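PDB 3K96: glycerol-3-phosphate dehydrogenase [NAD(P)+] from Coxiella burnetii, which probably catalyses the NAD(P)H-dependent reduction of dihydroxyacetone phosphate to sn-glycerol 3-phosphate, the key precursor for phospholipid synthesis. Local coordinates for residues H64-E67 and M68-E71; D92-A95 and S96-V100; E191-G195 and Q196-V200; G268-V271 and L272-D276; D293-E296 and A297-I301. All coordinates share one frame; numbering follows the deposited sequence.

Interaction 1 (H64-E67 and M68-E71)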
# COMPACT_ATOMS: atom_id res chain seq x y z
N HIS A 64 11.57 -28.58 -20.60
CA HIS A 64 10.83 -28.33 -19.36
C HIS A 64 9.69 -29.34 -19.16
O HIS A 64 9.53 -29.88 -18.07
CB HIS A 64 10.33 -26.88 -19.36
CG HIS A 64 9.68 -26.44 -18.08
ND1 HIS A 64 8.66 -25.51 -18.05
CD2 HIS A 64 9.86 -26.84 -16.81
CE1 HIS A 64 8.26 -25.34 -16.81
NE2 HIS A 64 8.98 -26.14 -16.03
N VAL A 65 8.93 -29.63 -20.22
CA VAL A 65 7.84 -30.61 -20.13
C VAL A 65 8.39 -32.01 -19.79
O VAL A 65 7.78 -32.74 -19.01
CB VAL A 65 6.98 -30.65 -21.40
CG1 VAL A 65 5.95 -31.79 -21.30
CG2 VAL A 65 6.31 -29.28 -21.61
N ASP A 66 9.53 -32.36 -20.38
CA ASP A 66 10.18 -33.64 -20.07
C ASP A 66 10.48 -33.75 -18.57
O ASP A 66 10.22 -34.78 -17.92
CB ASP A 66 11.46 -33.78 -20.90
CG ASP A 66 11.18 -34.00 -22.37
OD1 ASP A 66 10.16 -34.67 -22.67
OD2 ASP A 66 11.98 -33.54 -23.21
N GLU A 67 11.02 -32.66 -18.01
CA GLU A 67 11.33 -32.58 -16.59
C GLU A 67 10.08 -32.81 -15.75
O GLU A 67 10.09 -33.61 -14.83
CB GLU A 67 11.94 -31.22 -16.25
CG GLU A 67 13.30 -31.01 -16.87
CD GLU A 67 13.79 -29.58 -16.73
OE1 GLU A 67 13.21 -28.82 -15.91
OE2 GLU A 67 14.75 -29.22 -17.44
N MET A 68 8.99 -32.10 -16.07
CA MET A 68 7.74 -32.26 -15.33
C MET A 68 7.10 -33.65 -15.49
O MET A 68 6.57 -34.21 -14.53
CB MET A 68 6.74 -31.16 -15.72
CG MET A 68 7.19 -29.78 -15.26
SD MET A 68 6.04 -28.43 -15.57
CE MET A 68 6.30 -28.16 -17.34
N GLN A 69 7.14 -34.20 -16.69
CA GLN A 69 6.56 -35.53 -16.93
C GLN A 69 7.32 -36.58 -16.13
O GLN A 69 6.72 -37.40 -15.45
CB GLN A 69 6.53 -35.87 -18.42
CG GLN A 69 5.53 -35.02 -19.21
CD GLN A 69 5.44 -35.40 -20.68
OE1 GLN A 69 6.30 -36.08 -21.21
NE2 GLN A 69 4.37 -34.94 -21.35
N ALA A 70 8.65 -36.49 -16.15
CA ALA A 70 9.49 -37.42 -15.41
C ALA A 70 9.35 -37.26 -13.90
O ALA A 70 9.19 -38.24 -13.19
CB ALA A 70 10.95 -37.25 -15.80
N GLU A 71 9.34 -36.02 -13.42
CA GLU A 71 9.36 -35.77 -11.96
C GLU A 71 8.03 -35.55 -11.24
O GLU A 71 7.95 -35.74 -10.03
CB GLU A 71 10.28 -34.60 -11.72
CG GLU A 71 11.66 -34.87 -12.26
CD GLU A 71 12.50 -33.64 -12.37
OE1 GLU A 71 12.02 -32.55 -12.01
OE2 GLU A 71 13.64 -33.76 -12.84
O HOH W 1 8.86 -36.76 -21.44

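Interaction 2 (D92-A95 and S96-V100)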
# COMPACT_ATOMS: atom_id res chain seq x y z
N ASP A 92 3.02 -30.19 -26.46
CA ASP A 92 2.41 -29.86 -27.75
C ASP A 92 1.17 -29.00 -27.56
O ASP A 92 0.21 -29.40 -26.91
CB ASP A 92 2.05 -31.14 -28.53
CG ASP A 92 1.42 -30.84 -29.90
OD1 ASP A 92 1.99 -30.03 -30.67
OD2 ASP A 92 0.37 -31.43 -30.22
N LEU A 93 1.18 -27.82 -28.16
CA LEU A 93 0.08 -26.89 -28.01
C LEU A 93 -1.20 -27.47 -28.54
O LEU A 93 -2.22 -27.48 -27.86
CB LEU A 93 0.38 -25.57 -28.73
CG LEU A 93 -0.63 -24.47 -28.48
CD1 LEU A 93 -0.66 -24.15 -26.98
CD2 LEU A 93 -0.28 -23.24 -29.29
N LYS A 94 -1.14 -27.98 -29.77
CA LYS A 94 -2.32 -28.57 -30.40
C LYS A 94 -2.90 -29.68 -29.53
O LYS A 94 -4.10 -29.70 -29.26
CB LYS A 94 -1.96 -29.13 -31.79
CG LYS A 94 -3.15 -29.71 -32.59
CD LYS A 94 -2.70 -30.19 -33.96
CE LYS A 94 -3.79 -30.94 -34.72
NZ LYS A 94 -4.96 -30.07 -35.03
N ALA A 95 -2.04 -30.59 -29.07
CA ALA A 95 -2.47 -31.70 -28.23
C ALA A 95 -3.08 -31.21 -26.92
O ALA A 95 -4.04 -31.77 -26.42
CB ALA A 95 -1.31 -32.61 -27.94
N SER A 96 -2.52 -30.15 -26.36
CA SER A 96 -3.02 -29.65 -25.08
C SER A 96 -4.44 -29.07 -25.24
O SER A 96 -5.25 -29.14 -24.31
CB SER A 96 -2.06 -28.63 -24.47
OG SER A 96 -2.02 -27.43 -25.22
N LEU A 97 -4.73 -28.51 -26.41
CA LEU A 97 -6.03 -27.90 -26.67
C LEU A 97 -7.05 -28.85 -27.32
O LEU A 97 -8.20 -28.49 -27.47
CB LEU A 97 -5.87 -26.64 -27.51
CG LEU A 97 -5.01 -25.54 -26.86
CD1 LEU A 97 -5.01 -24.34 -27.76
CD2 LEU A 97 -5.52 -25.17 -25.48
N GLU A 98 -6.64 -30.06 -27.69
CA GLU A 98 -7.59 -31.00 -28.30
C GLU A 98 -8.55 -31.50 -27.20
O GLU A 98 -8.13 -32.06 -26.21
CB GLU A 98 -6.84 -32.16 -28.97
CG GLU A 98 -7.69 -33.07 -29.86
CD GLU A 98 -8.22 -32.38 -31.11
OE1 GLU A 98 -7.53 -31.47 -31.64
OE2 GLU A 98 -9.32 -32.76 -31.58
N GLY A 99 -9.85 -31.27 -27.38
CA GLY A 99 -10.86 -31.67 -26.39
C GLY A 99 -11.02 -30.64 -25.26
O GLY A 99 -11.69 -30.88 -24.26
N VAL A 100 -10.40 -29.48 -25.44
CA VAL A 100 -10.46 -28.42 -24.44
C VAL A 100 -10.99 -27.16 -25.09
O VAL A 100 -10.59 -26.83 -26.20
CB VAL A 100 -9.03 -28.11 -23.91
CG1 VAL A 100 -9.03 -26.81 -23.08
CG2 VAL A 100 -8.50 -29.30 -23.12
O HOH W 2 -6.25 -28.44 -30.76

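Interaction 3 (E191-G195 and Q196-V200)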
# COMPACT_ATOMS: atom_id res chain seq x y z
N GLU A 191 -16.60 -20.31 -10.32
CA GLU A 191 -16.98 -21.61 -9.80
C GLU A 191 -15.78 -22.57 -9.74
O GLU A 191 -15.62 -23.29 -8.77
CB GLU A 191 -18.10 -22.21 -10.63
CG GLU A 191 -18.61 -23.51 -10.03
CD GLU A 191 -19.78 -24.11 -10.78
OE1 GLU A 191 -19.88 -23.89 -12.01
OE2 GLU A 191 -20.60 -24.80 -10.12
N ARG A 192 -14.94 -22.58 -10.78
CA ARG A 192 -13.76 -23.45 -10.75
C ARG A 192 -12.67 -23.07 -9.74
O ARG A 192 -12.06 -23.93 -9.12
CB ARG A 192 -13.05 -23.44 -12.11
CG ARG A 192 -13.62 -24.34 -13.20
CD ARG A 192 -12.64 -24.34 -14.36
NE ARG A 192 -13.06 -25.18 -15.49
CZ ARG A 192 -12.78 -26.46 -15.63
NH1 ARG A 192 -12.11 -27.11 -14.71
NH2 ARG A 192 -13.19 -27.11 -16.71
N LEU A 193 -12.43 -21.76 -9.61
CA LEU A 193 -11.31 -21.23 -8.82
C LEU A 193 -11.60 -20.84 -7.39
O LEU A 193 -10.77 -21.05 -6.50
CB LEU A 193 -10.78 -19.98 -9.53
CG LEU A 193 -9.97 -20.19 -10.81
CD1 LEU A 193 -9.99 -18.95 -11.69
CD2 LEU A 193 -8.53 -20.64 -10.47
N HIS A 194 -12.74 -20.22 -7.18
CA HIS A 194 -13.10 -19.73 -5.88
C HIS A 194 -13.18 -20.82 -4.84
O HIS A 194 -13.73 -21.90 -5.07
CB HIS A 194 -14.42 -18.98 -5.93
CG HIS A 194 -14.77 -18.37 -4.62
ND1 HIS A 194 -14.11 -17.26 -4.13
CD2 HIS A 194 -15.69 -18.72 -3.69
CE1 HIS A 194 -14.63 -16.95 -2.95
NE2 HIS A 194 -15.58 -17.82 -2.66
N GLY A 195 -12.61 -20.53 -3.68
CA GLY A 195 -12.61 -21.47 -2.60
C GLY A 195 -12.07 -20.88 -1.34
O GLY A 195 -11.59 -19.74 -1.32
N GLN A 196 -12.19 -21.64 -0.27
CA GLN A 196 -11.73 -21.27 1.06
C GLN A 196 -10.52 -20.30 1.19
O GLN A 196 -10.70 -19.18 1.64
CB GLN A 196 -11.53 -22.55 1.90
CG GLN A 196 -10.98 -23.76 1.12
CD GLN A 196 -11.94 -24.30 0.03
OE1 GLN A 196 -13.13 -24.00 0.02
NE2 GLN A 196 -11.40 -25.08 -0.89
N ARG A 197 -9.31 -20.73 0.81
CA ARG A 197 -8.11 -19.90 0.92
C ARG A 197 -7.74 -19.12 -0.33
O ARG A 197 -6.89 -18.22 -0.26
CB ARG A 197 -6.92 -20.77 1.28
CG ARG A 197 -7.16 -21.65 2.48
CD ARG A 197 -6.96 -20.97 3.79
NE ARG A 197 -5.56 -21.01 4.19
CZ ARG A 197 -5.12 -20.77 5.42
NH1 ARG A 197 -5.98 -20.48 6.39
NH2 ARG A 197 -3.83 -20.83 5.69
N PHE A 198 -8.31 -19.49 -1.47
CA PHE A 198 -8.06 -18.78 -2.73
C PHE A 198 -9.39 -18.23 -3.17
O PHE A 198 -10.25 -18.96 -3.69
CB PHE A 198 -7.48 -19.70 -3.80
CG PHE A 198 -7.04 -18.98 -5.04
CD1 PHE A 198 -5.78 -18.40 -5.10
CD2 PHE A 198 -7.88 -18.83 -6.12
CE1 PHE A 198 -5.36 -17.72 -6.24
CE2 PHE A 198 -7.48 -18.17 -7.26
CZ PHE A 198 -6.21 -17.60 -7.32
N ARG A 199 -9.56 -16.93 -2.95
CA ARG A 199 -10.83 -16.29 -3.20
C ARG A 199 -10.79 -15.37 -4.41
O ARG A 199 -9.85 -14.59 -4.59
CB ARG A 199 -11.26 -15.56 -1.94
CG ARG A 199 -11.19 -16.47 -0.72
CD ARG A 199 -11.73 -15.83 0.55
NE ARG A 199 -13.19 -15.83 0.57
CZ ARG A 199 -13.93 -16.89 0.89
NH1 ARG A 199 -15.26 -16.81 0.88
NH2 ARG A 199 -13.36 -18.05 1.20
N VAL A 200 -11.83 -15.47 -5.24
CA VAL A 200 -11.92 -14.75 -6.50
C VAL A 200 -13.16 -13.92 -6.51
O VAL A 200 -14.26 -14.43 -6.35
CB VAL A 200 -11.96 -15.76 -7.68
CG1 VAL A 200 -12.04 -15.04 -9.00
CG2 VAL A 200 -10.75 -16.67 -7.62

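Interaction 4 (G268-V271 and L272-D276)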
# COMPACT_ATOMS: atom_id res chain seq x y z
N GLY A 268 -4.04 -3.43 -4.18
CA GLY A 268 -3.61 -4.68 -3.59
C GLY A 268 -2.32 -5.20 -4.15
O GLY A 268 -1.34 -5.39 -3.42
N ASP A 269 -2.32 -5.43 -5.46
CA ASP A 269 -1.16 -5.95 -6.18
C ASP A 269 0.01 -4.96 -6.09
O ASP A 269 1.17 -5.35 -6.02
CB ASP A 269 -1.54 -6.18 -7.63
CG ASP A 269 -0.71 -7.25 -8.31
OD1 ASP A 269 0.18 -7.86 -7.67
OD2 ASP A 269 -0.97 -7.50 -9.50
N LEU A 270 -0.29 -3.67 -6.09
CA LEU A 270 0.79 -2.68 -6.03
C LEU A 270 1.52 -2.70 -4.71
O LEU A 270 2.74 -2.69 -4.68
CB LEU A 270 0.25 -1.28 -6.29
CG LEU A 270 1.25 -0.12 -6.37
CD1 LEU A 270 2.15 -0.25 -7.58
CD2 LEU A 270 0.45 1.17 -6.46
N VAL A 271 0.79 -2.73 -3.61
CA VAL A 271 1.45 -2.74 -2.32
C VAL A 271 2.28 -3.99 -2.15
O VAL A 271 3.41 -3.92 -1.70
CB VAL A 271 0.47 -2.51 -1.15
CG1 VAL A 271 -0.20 -1.17 -1.31
CG2 VAL A 271 -0.56 -3.63 -1.05
N LEU A 272 1.73 -5.13 -2.56
CA LEU A 272 2.46 -6.40 -2.48
C LEU A 272 3.75 -6.34 -3.26
O LEU A 272 4.84 -6.64 -2.72
CB LEU A 272 1.62 -7.55 -3.07
CG LEU A 272 2.39 -8.87 -3.27
CD1 LEU A 272 2.79 -9.45 -1.90
CD2 LEU A 272 1.58 -9.88 -4.06
N THR A 273 3.67 -5.90 -4.51
CA THR A 273 4.83 -5.93 -5.40
C THR A 273 5.89 -4.88 -5.07
O THR A 273 7.08 -5.09 -5.33
CB THR A 273 4.40 -5.80 -6.86
OG1 THR A 273 3.30 -6.69 -7.11
CG2 THR A 273 5.58 -6.13 -7.79
N CYS A 274 5.46 -3.75 -4.51
CA CYS A 274 6.40 -2.69 -4.14
C CYS A 274 7.09 -2.91 -2.79
O CYS A 274 8.03 -2.19 -2.46
CB CYS A 274 5.69 -1.35 -4.16
SG CYS A 274 5.26 -0.80 -5.82
N THR A 275 6.65 -3.88 -2.00
CA THR A 275 7.25 -4.10 -0.71
C THR A 275 7.81 -5.50 -0.48
O THR A 275 8.47 -5.72 0.51
CB THR A 275 6.22 -3.83 0.41
OG1 THR A 275 5.12 -4.73 0.27
CG2 THR A 275 5.71 -2.39 0.34
N ASP A 276 7.62 -6.44 -1.39
CA ASP A 276 8.07 -7.79 -1.10
C ASP A 276 9.46 -8.19 -1.63
O ASP A 276 9.86 -7.77 -2.71
CB ASP A 276 7.07 -8.77 -1.66
CG ASP A 276 6.99 -10.01 -0.83
OD1 ASP A 276 6.35 -9.93 0.26
OD2 ASP A 276 7.53 -11.04 -1.25

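Interaction 5 (D293-E296 and A297-I301)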
# COMPACT_ATOMS: atom_id res chain seq x y z
N ASP A 293 24.61 -2.01 -13.00
CA ASP A 293 24.13 -1.72 -14.34
C ASP A 293 23.00 -2.68 -14.69
O ASP A 293 23.01 -3.83 -14.27
CB ASP A 293 25.29 -1.80 -15.35
CG ASP A 293 24.81 -1.74 -16.77
OD1 ASP A 293 24.80 -0.62 -17.34
OD2 ASP A 293 24.37 -2.78 -17.30
N LYS A 294 22.04 -2.21 -15.48
CA LYS A 294 20.87 -3.01 -15.80
C LYS A 294 21.18 -4.40 -16.38
O LYS A 294 20.46 -5.35 -16.12
CB LYS A 294 19.90 -2.24 -16.70
CG LYS A 294 20.40 -1.92 -18.12
CD LYS A 294 19.27 -1.31 -18.97
CE LYS A 294 19.74 -0.83 -20.35
NZ LYS A 294 20.79 0.21 -20.18
N LYS A 295 22.26 -4.50 -17.16
CA LYS A 295 22.63 -5.76 -17.77
C LYS A 295 23.07 -6.78 -16.74
O LYS A 295 22.58 -7.93 -16.71
CB LYS A 295 23.76 -5.54 -18.77
CG LYS A 295 24.22 -6.81 -19.49
CD LYS A 295 25.34 -6.48 -20.49
CE LYS A 295 25.76 -7.69 -21.32
NZ LYS A 295 26.90 -7.34 -22.25
N GLU A 296 24.01 -6.37 -15.89
CA GLU A 296 24.51 -7.27 -14.87
C GLU A 296 23.40 -7.62 -13.89
O GLU A 296 23.32 -8.77 -13.46
CB GLU A 296 25.72 -6.69 -14.13
CG GLU A 296 26.26 -7.67 -13.09
CD GLU A 296 27.58 -7.25 -12.46
OE1 GLU A 296 27.98 -6.06 -12.60
OE2 GLU A 296 28.19 -8.13 -11.79
N ALA A 297 22.52 -6.66 -13.59
CA ALA A 297 21.42 -6.92 -12.63
C ALA A 297 20.49 -8.01 -13.13
O ALA A 297 20.03 -8.85 -12.35
CB ALA A 297 20.64 -5.66 -12.32
N GLN A 298 20.18 -7.98 -14.42
CA GLN A 298 19.31 -9.01 -14.97
C GLN A 298 20.05 -10.34 -15.09
O GLN A 298 19.44 -11.38 -14.90
CB GLN A 298 18.77 -8.58 -16.33
CG GLN A 298 17.73 -7.48 -16.24
CD GLN A 298 17.40 -6.95 -17.62
OE1 GLN A 298 16.51 -7.47 -18.28
NE2 GLN A 298 18.19 -5.98 -18.10
N GLN A 299 21.34 -10.32 -15.43
CA GLN A 299 22.09 -11.58 -15.52
C GLN A 299 22.15 -12.27 -14.17
O GLN A 299 22.02 -13.49 -14.09
CB GLN A 299 23.49 -11.36 -16.03
CG GLN A 299 23.54 -10.95 -17.48
CD GLN A 299 24.93 -10.53 -17.89
OE1 GLN A 299 25.65 -9.83 -17.15
NE2 GLN A 299 25.31 -10.93 -19.09
N ALA A 300 22.36 -11.49 -13.12
CA ALA A 300 22.42 -12.02 -11.78
C ALA A 300 21.09 -12.70 -11.42
O ALA A 300 21.06 -13.79 -10.86
CB ALA A 300 22.76 -10.90 -10.77
N ILE A 301 19.98 -12.05 -11.75
CA ILE A 301 18.65 -12.62 -11.49
C ILE A 301 18.45 -13.93 -12.28
O ILE A 301 17.85 -14.89 -11.78
CB ILE A 301 17.53 -11.60 -11.78
CG1 ILE A 301 17.59 -10.45 -10.76
CG2 ILE A 301 16.13 -12.28 -11.72
CD1 ILE A 301 16.63 -9.28 -11.04

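Interaction 1 (H64-E67 and M68-E71)
The side chain of His-64 leaves with CG trans to its own backbone N (chi1 -174°), and that of Met-68 bends at its last torsion (chi3 -77°). Together these turns set the Met-68 methyl over one face of the imidazole. CE of Met-68 sits almost above the ring centre, and its nearest ring atom is CE1 of His-64 at 3.5 Å. This is a CH-pi contact between residues four apart on one helix. SD of Met-68 stands obliquely to the ring, 3.8 Å from NE2 of His-64. The ring is also fixed in its rotation, because ND1 bonds to Ser-59 OG and NE2 to Asn-74 OD1. One residue further on, the extended Gln-69 side chain runs past Val-65, with NE2 of Gln-69 3.5 Å from CG1 of Val-65. A water donates to both Asp-66 OD1 and Gln-69 OE1, at 2.8 Å and 2.7 Å, and so bridges the exposed side. NE2 of Gln-69 bonds to the carbonyl of Ala-89. Met-68 N bonds to His-64 O at 3.0 Å. Helix 62-71 lies in the beta-alpha-beta unit between strands 55-58 and 87-90, and Val-65 and Met-68 pack on Ala-89 of the second strand.

Interaction 2 (D92-A95 and S96-V100)
The flat peptide carbonyl of Leu-93 meets both Ser-96 and Leu-97. OG of Ser-96 donates to Leu-93 O at 2.6 Å, tilted 22° from the carbonyl plane. The amide N of Leu-97 reaches the same oxygen at 3.1 Å, almost in line with the C=O bond. Two donors therefore grip one acceptor. The carboxylate of Asp-92 is the other flat group. Ala-95 N donates to OD2 of Asp-92 at 2.8 Å from above the plane, 58° out of it, and this is the N-cap bond of helix 93-97. The Ser-96 hydroxyl reaches back because chi1 is 69°, which sets OG between the backbone N and the carbonyl carbon. CD1 of Leu-93 also lies 4.0 Å from OG of Ser-96. The leucine ends meet more loosely, with CD1 of Leu-93 4.4 Å from CD1 of Leu-97. On the outer side, NZ of Lys-94 and OE1 of Glu-98 have opposite charges but stay 4.5 Å apart, beyond a salt bridge. The amide of Glu-98 makes a weak bond to Ala-95 O. Leu-93 and Leu-97 face strand 32-35 and Leu-122, while Arg-56 NH1 donates to the carbonyls of Ser-96 and Glu-98. The whole is a short N-capped helix that ends in a type II beta turn from Leu-97 to Val-100, with Gly-99 at its third position. It leads from strand 87-90 to strand 102-105 of the Rossmann-type nucleotide-binding domain.

Interaction 3 (E191-G195 and Q196-V200)
His-194 and Val-200 make the firm side of this contact. The backbone N of Val-200 donates to ND1 of His-194 at 3.1 Å. The bond is nearly straight (172°) and lies in the ring plane, so the imidazole takes it at its edge. CG of His-194 is trans to the backbone N (chi1 -176°), which swings the ring back against the start of the strand. Next to it, Gly-195 N donates to Phe-198 O at 2.8 Å. Leu-193 fills the inner side: CB of Leu-193 is 3.8 Å from CG2 of Val-200. CD2 of Leu-193 lies 4.2 Å from CE2 of Phe-198, the two side chains running alongside and pointing the same way.

The Arg-199 side is more open but still fixed. The Arg-199 guanidinium turns one face to CE1 of His-194, with the two planes 74° apart. NE2 of His-194 lies over that face, 3.7 Å from NH1 of Arg-199. The group is held by NH2 of Arg-199, which bonds to Gln-196 O at 2.9 Å, and by NE, which bonds to Tyr-201 OH. Leu-349 of the second subunit packs on Arg-199. The loose, solvent side is at the bend, where Gln-196 is exposed and modelled in two conformers. The turn joins helix 183-193 to the outermost strand 198-203. Phe-198 packs on Trp-40 and Leu-44 of helix 39-49, and Phe-198 and Val-200 both lie against strand 174-180.

Interaction 4 (G268-V271 and L272-D276)
Thr-273 and Thr-275 both turn their hydroxyls back to a carbonyl four residues earlier, but by different torsions. In Thr-273, OG1 is trans to the carbonyl carbon (chi1 -47°) and donates to Asp-269 O at 2.7 Å. The amide of Thr-273 bonds to that same oxygen at 3.0 Å, and the two donors come from opposite faces of its plane. In Thr-275, OG1 stands between N and the carbonyl carbon (chi1 61°) and donates to Val-271 O, also at 2.7 Å. The backbone bond from Thr-275 N to Val-271 O is weak, so the hydroxyl gives the stronger link there. Asp-269 sends its carboxylate across Thr-273, with OD1 of Asp-269 3.4 Å from OG1 of Thr-273. CD1 of Leu-270 touches SG of Cys-274 at 3.6 Å. Ile-240 packs on that pair, and Val-271 meets Val-271 of the second subunit. OD2 of Asp-269 forms a salt bridge with Lys-134, while Lys-216, the predicted proton acceptor, donates to OG1 of Thr-273 and has a long, weak ion pair with OD1 of Asp-269. The last turns of helix 264-275 thus form part of the predicted sn-glycerol 3-phosphate site, to which Asp-269 and both lysines belong.

Interaction 5 (D293-E296 and A297-I301)
Gln-298 folds back on Lys-294, at the start of an N-capped alpha helix, 294-301. CB of Gln-298 is 3.7 Å from Lys-294 O. CG is trans to its own carbonyl carbon (chi1 -72°), which points the chain back toward the start of the helix. This brings CG of Gln-298 within 3.5 Å of Lys-294 O, and CD of Gln-298 passes Lys-294 O at 3.8 Å. The tip then bonds: NE2 of Gln-298 donates to Lys-294 O at 3.1 Å, with an N-H...O angle of 163°. The oxygen lies in the amide plane of Gln-298, but NE2 itself stands above the carbonyl plane, 63° out of it. The backbone N of Gln-298 reaches the same oxygen from the opposite face, so the carbonyl is gripped from both sides. Beside this, the extended Lys-295 and Gln-299 side chains cross on the exposed surface, with CE of Lys-295 4.0 Å from NE2 of Gln-299. NZ of Lys-294 goes the other way and bonds to the carbonyl of Leu-335. The buried side belongs to Ala-297, which packs on Phe-284 and Ala-287 of helix 280-290. Gln-298 also rests on Phe-284. The backbone bond from Ala-297 N to Asp-293 O opens the helix, and that from Ala-300 N to Glu-296 O continues it. The N-cap is Asp-293, whose OD2 accepts from Lys-295 N at 2.7 Å, met from above the carboxylate plane.

How the interactions relate
The five interactions follow one another along the chain, and none touches another. Interactions 1 and 2 lie in the N-terminal nucleotide-binding part, with centres about 17 Å apart. They flank strand 87-90: helix 62-71 precedes it and helix 93-97 follows it. Interaction 3 lies at the far end of the same mixed sheet, leading into edge strand 198-203, and its centre is about 26 Å from that of interaction 2. Interactions 4 and 5 belong to the helical C-terminal part, with centres about 22 Å apart. Interaction 4 includes predicted substrate-site residues, while interaction 5 is a surface helix start. Interactions 3 and 4 both meet the second subunit, so the dimer involves both parts of the chain.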